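Local atomic coordinates of Non-ribosomal peptide synthetase (Methanobrevibacter ruminantium, PDB entry 6VTJ), a protein that probably carries a peptide on the phosphopantetheine arm of its carrier domain and releases it reductively through a reductase domain with a Rossmann-type fold. Residues 229-232 with 233-237; 292-295 with 296-300. All coordinates share one frame; numbering follows the deposited sequence.

Contact 1: 229-232 with 233-237; sequences YIFR and VNVDG
Tyr229 and Val233, one turn apart on helix 229-246, illustrate how a helix can layer an aliphatic branch on an aromatic ring. This helix connects strands 213-216 and 252-258 in a beta-alpha-beta unit of the Rossmann-type reductase domain. With CG anti to the backbone N (chi1 -176°), the tyrosine ring swings alongside its own helix and Val233 CG2 rests over one face, a CH-pi contact whose closest approach is 3.5 Å to Tyr229 CE2. At Ile230 the next pairing is mixed: Ile230 CG1 lies 3.5 Å from Asn234 ND2, while the amide's OD1 accepts a bond from Leu220 N. Phe231 marks a change of pitch. Phe231 O receives two donors, Val235 N at 3.0 Å from above the carbonyl plane and Asp236 N at 3.1 Å, the second bond being that of a wider pi-type turn. The phenyl ring meets Val235 CG2 at its edge. Arg232 presents its guanidinium edge to the Asp236 carboxylate, the planes 40° apart; Arg232 NH1 to Asp236 OD2 is a salt bridge with a weak bond of 3.4 Å, though nearly straight, and NH2 donates to Thr198 O. A leucine in its place would probably leave Asp236 without this cationic partner and Thr198 O without its bond from NH2. The arginine chain, bent at chi2 and chi3, passes Asp236 with Arg232 CD 3.2 Å from Asp236 OD2.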
ATOM      1  N   TYR A 229       4.302 -13.751   5.946  1.00 38.43           N
ATOM      2  CA  TYR A 229       5.532 -13.041   5.632  1.00 39.43           C
ATOM      3  C   TYR A 229       5.306 -11.531   5.621  1.00 38.59           C
ATOM      4  O   TYR A 229       6.216 -10.757   5.969  1.00 41.61           O
ATOM      5  CB  TYR A 229       6.075 -13.529   4.289  1.00 37.13           C
ATOM      6  CG  TYR A 229       7.404 -12.931   3.901  1.00 42.49           C
ATOM      7  CD1 TYR A 229       8.554 -13.206   4.633  1.00 43.08           C
ATOM      8  CD2 TYR A 229       7.513 -12.096   2.793  1.00 45.87           C
ATOM      9  CE1 TYR A 229       9.784 -12.659   4.280  1.00 44.74           C
ATOM     10  CE2 TYR A 229       8.740 -11.540   2.421  1.00 47.31           C
ATOM     11  CZ  TYR A 229       9.875 -11.821   3.167  1.00 53.31           C
ATOM     12  OH  TYR A 229      11.096 -11.262   2.793  1.00 57.64           O
ATOM     13  N   ILE A 230       4.091 -11.104   5.253  1.00 38.87           N
ATOM     14  CA  ILE A 230       3.755  -9.686   5.238  1.00 38.02           C
ATOM     15  C   ILE A 230       4.011  -9.065   6.602  1.00 34.98           C
ATOM     16  O   ILE A 230       4.457  -7.916   6.700  1.00 30.59           O
ATOM     17  CB  ILE A 230       2.298  -9.476   4.779  1.00 35.20           C
ATOM     18  CG1 ILE A 230       1.979  -7.969   4.720  1.00 36.38           C
ATOM     19  CG2 ILE A 230       1.327 -10.208   5.688  1.00 29.81           C
ATOM     20  CD1 ILE A 230       0.736  -7.601   3.894  1.00 28.34           C
ATOM     21  N   PHE A 231       3.756  -9.821   7.675  1.00 31.78           N
ATOM     22  CA  PHE A 231       4.031  -9.320   9.015  1.00 33.18           C
ATOM     23  C   PHE A 231       5.526  -9.310   9.316  1.00 36.06           C
ATOM     24  O   PHE A 231       5.982  -8.514  10.151  1.00 34.34           O
ATOM     25  CB  PHE A 231       3.294 -10.160  10.062  1.00 34.29           C
ATOM     26  CG  PHE A 231       1.793 -10.021  10.015  1.00 32.11           C
ATOM     27  CD1 PHE A 231       1.168  -8.874  10.482  1.00 33.17           C
ATOM     28  CD2 PHE A 231       1.009 -11.053   9.534  1.00 34.13           C
ATOM     29  CE1 PHE A 231      -0.228  -8.756  10.447  1.00 37.48           C
ATOM     30  CE2 PHE A 231      -0.366 -10.942   9.497  1.00 36.95           C
ATOM     31  CZ  PHE A 231      -0.987  -9.794   9.953  1.00 34.95           C
ATOM     32  N   ARG A 232       6.302 -10.188   8.675  1.00 34.20           N
ATOM     33  CA  ARG A 232       7.745 -10.157   8.896  1.00 36.52           C
ATOM     34  C   ARG A 232       8.353  -8.895   8.300  1.00 32.25           C
ATOM     35  O   ARG A 232       9.205  -8.254   8.926  1.00 34.27           O
ATOM     36  CB  ARG A 232       8.422 -11.390   8.283  1.00 38.84           C
ATOM     37  CG  ARG A 232       8.117 -12.707   8.961  1.00 40.66           C
ATOM     38  CD  ARG A 232       9.105 -12.989  10.060  1.00 41.31           C
ATOM     39  NE  ARG A 232      10.443 -13.256   9.541  1.00 48.69           N
ATOM     40  CZ  ARG A 232      11.531 -12.576   9.902  1.00 50.43           C
ATOM     41  NH1 ARG A 232      11.436 -11.571  10.779  1.00 41.85           N
ATOM     42  NH2 ARG A 232      12.714 -12.895   9.379  1.00 45.05           N
ATOM     43  N   VAL A 233       7.952  -8.548   7.078  1.00 29.22           N
ATOM     44  CA  VAL A 233       8.507  -7.358   6.437  1.00 29.51           C
ATOM     45  C   VAL A 233       7.931  -6.096   7.065  1.00 30.57           C
ATOM     46  O   VAL A 233       8.665  -5.168   7.421  1.00 30.72           O
ATOM     47  CB  VAL A 233       8.258  -7.379   4.918  1.00 32.76           C
ATOM     48  CG1 VAL A 233       8.748  -6.078   4.278  1.00 28.38           C
ATOM     49  CG2 VAL A 233       8.934  -8.575   4.270  1.00 33.17           C
ATOM     50  N   ASN A 234       6.604  -6.047   7.224  1.00 27.75           N
ATOM     51  CA  ASN A 234       5.937  -4.809   7.591  1.00 29.05           C
ATOM     52  C   ASN A 234       5.943  -4.537   9.089  1.00 31.32           C
ATOM     53  O   ASN A 234       5.774  -3.383   9.488  1.00 26.82           O
ATOM     54  CB  ASN A 234       4.508  -4.840   7.076  1.00 27.03           C
ATOM     55  CG  ASN A 234       4.447  -4.786   5.575  1.00 27.91           C
ATOM     56  OD1 ASN A 234       5.484  -4.796   4.906  1.00 29.57           O
ATOM     57  ND2 ASN A 234       3.233  -4.735   5.024  1.00 28.81           N
ATOM     58  N   VAL A 235       6.135  -5.555   9.929  1.00 32.59           N
ATOM     59  CA  VAL A 235       6.132  -5.312  11.368  1.00 32.17           C
ATOM     60  C   VAL A 235       7.506  -5.604  11.961  1.00 32.43           C
ATOM     61  O   VAL A 235       8.120  -4.720  12.574  1.00 31.79           O
ATOM     62  CB  VAL A 235       5.056  -6.133  12.096  1.00 28.24           C
ATOM     63  CG1 VAL A 235       5.081  -5.788  13.567  1.00 33.48           C
ATOM     64  CG2 VAL A 235       3.688  -5.855  11.525  1.00 29.82           C
ATOM     65  N   ASP A 236       7.990  -6.844  11.805  1.00 34.66           N
ATOM     66  CA  ASP A 236       9.288  -7.199  12.377  1.00 32.13           C
ATOM     67  C   ASP A 236      10.397  -6.315  11.814  1.00 31.90           C
ATOM     68  O   ASP A 236      11.348  -5.978  12.525  1.00 31.26           O
ATOM     69  CB  ASP A 236       9.615  -8.672  12.118  1.00 31.84           C
ATOM     70  CG  ASP A 236       8.634  -9.649  12.809  1.00 42.66           C
ATOM     71  OD1 ASP A 236       7.900  -9.258  13.743  1.00 39.66           O
ATOM     72  OD2 ASP A 236       8.588 -10.830  12.394  1.00 47.38           O
ATOM     73  N   GLY A 237      10.316  -5.960  10.527  1.00 28.02           N
ATOM     74  CA  GLY A 237      11.328  -5.086   9.950  1.00 30.74           C
ATOM     75  C   GLY A 237      11.308  -3.694  10.561  1.00 29.42           C
ATOM     76  O   GLY A 237      12.356  -3.079  10.768  1.00 28.74           O
TER

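Contact 2: 292-295 with 296-300; sequences YVCS and KFLAE
Lys296 leans on Tyr292 from one turn further along helix 291-308, and its side chain can be followed outward as an example of how a lysine stem uses a neighbouring aromatic. Lys296 CB starts beside the tyrosine backbone, 3.6 Å from Tyr292 O. Lys296 CG lies still closer to that oxygen and also reaches the ring: it sits over one face, displaced toward the rim, 3.7 Å from Tyr292 CE1, in a CH-pi contact. The bend at chi2 keeps Lys296 CD by the ring, 3.9 Å from Tyr292 CE1. Another bend, at chi3, comes beyond it, and NZ leads away from 292-295 to donate to the carbonyl O of Ile256 in strand 252-258. The spacing Tyr-x-x-x-Lys is the signature of the short-chain dehydrogenase/reductase superfamily, to which this Rossmann-type domain belongs by sequence; in relatives the two residues serve catalysis, and a bound 4'-phosphopantetheine lying about 6 Å from the Tyr292 side chain is consistent with a similar role here. Between them, Ser295 adds a second grip on the tyrosine carbonyl. Ser295 OG, placed between the backbone N and carbonyl carbon (chi1 66°), folds back to give Tyr292 O a 2.9 Å hydrogen bond. Lys296 N donates to Tyr292 O at 3.0 Å, almost straight at 165°, and both donors arrive from the same face of the carbonyl plane. On another side of the helix Cys294 SG touches Leu298 CD1 at 4.0 Å; the helix 94-99 covers this flank, with Ile98 against the cysteine and Ile97 against the leucine.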
ATOM      1  N   TYR A 292      -2.837  -6.345   5.372  1.00 31.47           N
ATOM      2  CA  TYR A 292      -1.898  -5.278   5.065  1.00 34.59           C
ATOM      3  C   TYR A 292      -2.166  -4.066   5.943  1.00 29.30           C
ATOM      4  O   TYR A 292      -1.240  -3.496   6.540  1.00 31.08           O
ATOM      5  CB  TYR A 292      -1.987  -4.913   3.590  1.00 28.66           C
ATOM      6  CG  TYR A 292      -1.288  -3.619   3.285  1.00 31.32           C
ATOM      7  CD1 TYR A 292       0.092  -3.555   3.274  1.00 32.44           C
ATOM      8  CD2 TYR A 292      -2.006  -2.454   3.030  1.00 30.01           C
ATOM      9  CE1 TYR A 292       0.746  -2.375   3.003  1.00 32.56           C
ATOM     10  CE2 TYR A 292      -1.367  -1.274   2.766  1.00 29.63           C
ATOM     11  CZ  TYR A 292       0.015  -1.245   2.755  1.00 31.09           C
ATOM     12  OH  TYR A 292       0.674  -0.083   2.504  1.00 33.88           O
ATOM     13  N   VAL A 293      -3.433  -3.671   6.048  1.00 27.38           N
ATOM     14  CA  VAL A 293      -3.797  -2.579   6.942  1.00 28.59           C
ATOM     15  C   VAL A 293      -3.404  -2.912   8.375  1.00 28.79           C
ATOM     16  O   VAL A 293      -2.897  -2.053   9.114  1.00 30.05           O
ATOM     17  CB  VAL A 293      -5.301  -2.279   6.831  1.00 30.01           C
ATOM     18  CG1 VAL A 293      -5.662  -1.095   7.745  1.00 28.52           C
ATOM     19  CG2 VAL A 293      -5.676  -2.000   5.384  1.00 32.23           C
ATOM     20  N   CYS A 294      -3.599  -4.169   8.779  1.00 25.71           N
ATOM     21  CA  CYS A 294      -3.276  -4.568  10.142  1.00 27.40           C
ATOM     22  C   CYS A 294      -1.782  -4.475  10.411  1.00 25.88           C
ATOM     23  O   CYS A 294      -1.364  -3.952  11.452  1.00 25.88           O
ATOM     24  CB  CYS A 294      -3.794  -5.985  10.420  1.00 28.50           C
ATOM     25  SG  CYS A 294      -3.331  -6.602  12.043  1.00 36.43           S
ATOM     26  N   SER A 295      -0.958  -5.023   9.512  1.00 30.77           N
ATOM     27  CA  SER A 295       0.490  -4.942   9.703  1.00 26.59           C
ATOM     28  C   SER A 295       0.972  -3.489   9.747  1.00 27.91           C
ATOM     29  O   SER A 295       1.845  -3.142  10.555  1.00 25.88           O
ATOM     30  CB  SER A 295       1.229  -5.727   8.608  1.00 28.11           C
ATOM     31  OG  SER A 295       1.060  -5.168   7.300  1.00 28.02           O
ATOM     32  N   LYS A 296       0.429  -2.623   8.885  1.00 26.82           N
ATOM     33  CA  LYS A 296       0.869  -1.229   8.935  1.00 25.13           C
ATOM     34  C   LYS A 296       0.445  -0.570  10.251  1.00 25.71           C
ATOM     35  O   LYS A 296       1.198   0.226  10.834  1.00 26.51           O
ATOM     36  CB  LYS A 296       0.319  -0.461   7.737  1.00 26.84           C
ATOM     37  CG  LYS A 296       0.828  -0.944   6.383  1.00 25.63           C
ATOM     38  CD  LYS A 296       2.345  -0.874   6.270  1.00 27.35           C
ATOM     39  CE  LYS A 296       2.844   0.556   6.199  1.00 25.76           C
ATOM     40  NZ  LYS A 296       4.261   0.569   5.781  1.00 26.67           N
ATOM     41  N   PHE A 297      -0.758  -0.894  10.736  1.00 25.41           N
ATOM     42  CA  PHE A 297      -1.208  -0.357  12.012  1.00 26.74           C
ATOM     43  C   PHE A 297      -0.288  -0.792  13.147  1.00 29.29           C
ATOM     44  O   PHE A 297       0.064   0.018  14.021  1.00 28.69           O
ATOM     45  CB  PHE A 297      -2.648  -0.801  12.288  1.00 27.10           C
ATOM     46  CG  PHE A 297      -3.099  -0.537  13.701  1.00 30.54           C
ATOM     47  CD1 PHE A 297      -2.905  -1.495  14.706  1.00 27.45           C
ATOM     48  CD2 PHE A 297      -3.707   0.666  14.032  1.00 25.21           C
ATOM     49  CE1 PHE A 297      -3.300  -1.249  16.017  1.00 30.08           C
ATOM     50  CE2 PHE A 297      -4.118   0.916  15.342  1.00 29.77           C
ATOM     51  CZ  PHE A 297      -3.913  -0.052  16.340  1.00 32.53           C
ATOM     52  N   LEU A 298       0.087  -2.076  13.168  1.00 28.14           N
ATOM     53  CA  LEU A 298       0.974  -2.573  14.223  1.00 28.80           C
ATOM     54  C   LEU A 298       2.336  -1.899  14.139  1.00 29.41           C
ATOM     55  O   LEU A 298       2.960  -1.590  15.164  1.00 29.12           O
ATOM     56  CB  LEU A 298       1.110  -4.099  14.118  1.00 29.11           C
ATOM     57  CG  LEU A 298      -0.158  -4.919  14.421  1.00 31.33           C
ATOM     58  CD1 LEU A 298       0.050  -6.414  14.142  1.00 29.54           C
ATOM     59  CD2 LEU A 298      -0.616  -4.695  15.869  1.00 31.77           C
ATOM     60  N   ALA A 299       2.805  -1.636  12.921  1.00 25.22           N
ATOM     61  CA  ALA A 299       4.046  -0.891  12.773  1.00 27.03           C
ATOM     62  C   ALA A 299       3.926   0.529  13.336  1.00 28.74           C
ATOM     63  O   ALA A 299       4.826   1.003  14.043  1.00 30.04           O
ATOM     64  CB  ALA A 299       4.444  -0.877  11.306  1.00 26.23           C
ATOM     65  N   GLU A 300       2.820   1.220  13.037  1.00 29.15           N
ATOM     66  CA  GLU A 300       2.613   2.565  13.566  1.00 27.14           C
ATOM     67  C   GLU A 300       2.643   2.551  15.082  1.00 27.12           C
ATOM     68  O   GLU A 300       3.250   3.421  15.714  1.00 29.10           O
ATOM     69  CB  GLU A 300       1.281   3.143  13.069  1.00 30.49           C
ATOM     70  CG  GLU A 300       1.318   3.712  11.637  1.00 32.61           C
ATOM     71  CD  GLU A 300       0.137   4.623  11.302  1.00 28.11           C
ATOM     72  OE1 GLU A 300      -0.521   5.131  12.232  1.00 32.46           O
ATOM     73  OE2 GLU A 300      -0.122   4.857  10.098  1.00 28.49           O
TER

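How the contacts relate
Both contacts are short runs of helix in the reductase domain, yet their surroundings set them apart. Contact 2 is buried, with regular i to i+4 backbone bonding and a lysine tip engaged by a neighbouring strand; contact 1 is only partly buried and widens into a pi-type turn, with a partly exposed arginine-aspartate pair. Each carries a CH-pi contact between a tyrosine and a branch or stem four residues on, aliphatic valine in one, lysine in the other. The two helices pack directly: Asn234 ND2 probably hydrogen-bonds Ser295 OG at 3.2 Å, while Phe231 CD1 lies 3.7 Å from Ser295 CB and Val235 CG2 packs on the serine carbonyl.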